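Local coordinates for protein Cj0977 (Campylobacter jejuni, PDB 3BNV) that is of unknown molecular function but acts as a nonflagellar, sigma28-regulated virulence protein and adopts a hot-dog fold, at residues I82-S87 / V141-E146. Sequence-based numbering, arbitrary orientation.
Sequences INKEFS and VVSTDE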
loop_
_atom_site.group_PDB
_atom_site.type_symbol
_atom_site.label_atom_id
_atom_site.label_comp_id
_atom_site.label_asym_id
_atom_site.label_seq_id
_atom_site.Cartn_x
_atom_site.Cartn_y
_atom_site.Cartn_z
ATOM N N ILE A 82 -9.482 -10.513 10.639
ATOM C CA ILE A 82 -8.929 -11.413 11.640
ATOM C C ILE A 82 -9.047 -10.790 13.024
ATOM O O ILE A 82 -9.299 -11.470 14.001
ATOM C CB ILE A 82 -7.435 -11.633 11.374
ATOM C CG1 ILE A 82 -7.268 -12.248 9.991
ATOM C CG2 ILE A 82 -6.802 -12.508 12.491
ATOM C CD1 ILE A 82 -8.314 -13.307 9.717
ATOM N N ASN A 83 -8.834 -9.481 13.098
ATOM C CA ASN A 83 -9.020 -8.713 14.330
ATOM C C ASN A 83 -8.230 -9.196 15.545
ATOM O O ASN A 83 -8.772 -9.333 16.637
ATOM C CB ASN A 83 -10.498 -8.615 14.726
ATOM C CG ASN A 83 -10.749 -7.474 15.695
ATOM O OD1 ASN A 83 -9.964 -6.535 15.757
ATOM N ND2 ASN A 83 -11.833 -7.542 16.437
ATOM N N LYS A 84 -6.951 -9.444 15.358
ATOM C CA LYS A 84 -6.087 -9.781 16.469
ATOM C C LYS A 84 -5.298 -8.552 16.888
ATOM O O LYS A 84 -4.950 -7.715 16.061
ATOM C CB LYS A 84 -5.128 -10.890 16.066
ATOM C CG LYS A 84 -5.805 -12.227 15.887
ATOM C CD LYS A 84 -5.894 -12.990 17.179
ATOM C CE LYS A 84 -6.769 -14.209 17.055
ATOM N NZ LYS A 84 -6.834 -14.892 18.376
ATOM N N GLU A 85 -5.012 -8.433 18.173
ATOM C CA GLU A 85 -4.326 -7.249 18.640
ATOM C C GLU A 85 -2.930 -7.147 18.056
ATOM O O GLU A 85 -2.471 -6.068 17.742
ATOM C CB GLU A 85 -4.248 -7.216 20.158
ATOM C CG GLU A 85 -3.566 -5.968 20.673
ATOM C CD GLU A 85 -3.691 -5.831 22.151
ATOM O OE1 GLU A 85 -3.477 -4.706 22.664
ATOM O OE2 GLU A 85 -4.008 -6.859 22.795
ATOM N N PHE A 86 -2.247 -8.271 17.924
ATOM C CA PHE A 86 -0.886 -8.268 17.413
ATOM C C PHE A 86 -0.779 -9.065 16.116
ATOM O O PHE A 86 -0.651 -10.279 16.137
ATOM C CB PHE A 86 0.085 -8.849 18.450
ATOM C CG PHE A 86 -0.014 -8.222 19.812
ATOM C CD1 PHE A 86 -0.358 -8.994 20.919
ATOM C CD2 PHE A 86 0.277 -6.875 19.999
ATOM C CE1 PHE A 86 -0.431 -8.436 22.188
ATOM C CE2 PHE A 86 0.205 -6.305 21.248
ATOM C CZ PHE A 86 -0.152 -7.082 22.355
ATOM N N SER A 87 -0.810 -8.380 14.985
ATOM C CA SER A 87 -0.715 -9.053 13.709
ATOM C C SER A 87 0.028 -8.190 12.712
ATOM O O SER A 87 0.159 -6.980 12.889
ATOM C CB SER A 87 -2.099 -9.399 13.170
ATOM O OG SER A 87 -2.751 -8.230 12.756
ATOM N N VAL A 141 -2.042 -12.825 6.599
ATOM C CA VAL A 141 -1.929 -12.194 7.908
ATOM C C VAL A 141 -1.391 -13.199 8.919
ATOM O O VAL A 141 -1.829 -14.314 8.953
ATOM C CB VAL A 141 -3.299 -11.732 8.447
ATOM C CG1 VAL A 141 -3.114 -10.955 9.741
ATOM C CG2 VAL A 141 -4.081 -10.896 7.415
ATOM N N VAL A 142 -0.429 -12.800 9.739
ATOM C CA VAL A 142 0.045 -13.649 10.823
ATOM C C VAL A 142 -0.106 -12.903 12.139
ATOM O O VAL A 142 0.103 -11.676 12.194
ATOM C CB VAL A 142 1.534 -14.038 10.672
ATOM C CG1 VAL A 142 1.997 -14.704 11.912
ATOM C CG2 VAL A 142 1.747 -14.968 9.480
ATOM N N SER A 143 -0.457 -13.629 13.200
ATOM C CA SER A 143 -0.608 -12.987 14.503
ATOM C C SER A 143 0.284 -13.594 15.569
ATOM O O SER A 143 0.800 -14.711 15.437
ATOM C CB SER A 143 -2.071 -12.943 14.956
ATOM O OG SER A 143 -2.648 -14.230 14.992
ATOM N N THR A 144 0.517 -12.837 16.621
ATOM C CA THR A 144 1.294 -13.380 17.702
ATOM C C THR A 144 0.561 -13.112 19.007
ATOM O O THR A 144 -0.387 -12.308 19.044
ATOM C CB THR A 144 2.732 -12.831 17.679
ATOM O OG1 THR A 144 2.700 -11.401 17.564
ATOM C CG2 THR A 144 3.482 -13.386 16.470
ATOM N N ASP A 145 0.959 -13.812 20.065
ATOM C CA ASP A 145 0.304 -13.637 21.363
ATOM C C ASP A 145 0.854 -12.382 22.016
ATOM O O ASP A 145 0.183 -11.766 22.839
ATOM C CB ASP A 145 0.466 -14.868 22.275
ATOM C CG ASP A 145 0.106 -16.182 21.571
ATOM O OD1 ASP A 145 0.743 -16.487 20.537
ATOM O OD2 ASP A 145 -0.791 -16.921 22.045
ATOM N N GLU A 146 2.063 -11.983 21.614
ATOM C CA GLU A 146 2.650 -10.711 22.061
ATOM C C GLU A 146 3.082 -9.809 20.906
ATOM O O GLU A 146 3.196 -10.257 19.772
ATOM C CB GLU A 146 3.802 -10.959 23.037
ATOM C CG GLU A 146 3.297 -11.413 24.401
ATOM C CD GLU A 146 4.330 -12.192 25.218
ATOM O OE1 GLU A 146 5.551 -11.884 25.148
ATOM O OE2 GLU A 146 3.901 -13.112 25.956
#
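Phe-86 and Thr-144 meet where, in this hot-dog fold, the loop leaving helix 67-82 enters strand 87-96, an outermost strand of the sheet within this chain, beside the end of strand 132-143. Ser-87 and Ser-143 establish the antiparallel pairing as a non-hydrogen-bonded pair with CA atoms 4.0 Å apart and both side chains on the same sheet face. One residue further out, Thr-144 N donates to Phe-86 O over 2.9 Å, with 160° at the hydrogen. Next to this bond, Ser-87 CA lies 3.1 Å from Val-142 O, a CA-H...O contact.

The Phe-86 side chain can be followed outward. Its CB sits 3.5 Å from Thr-144 O, which also lies in plane at the ring edge. A chi1 of -52° sets CG anti to the carbonyl carbon and beside the backbone N, where it lies 3.6 Å from Glu-146 C. That carbon is 3.5 Å above one face, offset toward the rim, while Glu-85 CG from the ring's own loop rests over the centre of the opposite face. CD1 and CE1 meet Asp-145 O obliquely, so across the contact the ring meets backbone atoms: Thr-144 O, Asp-145 O and Glu-146 C. Asp-145 OD1 and Glu-146 OE1 form salt bridges with Lys-119 NZ and Lys-150 NZ.

On the helix side, Ile-82 CG1 approaches Val-141 CB, and Val-141 CG1 lies against Ser-87 CB; Ser-87 OG is hydrogen-bonded to Gln-79 OE1. Lys-84 CB lies 3.8 Å from Ser-143 CB and its CG meets Ser-143 OG; the chain then bends at chi2 (-87°).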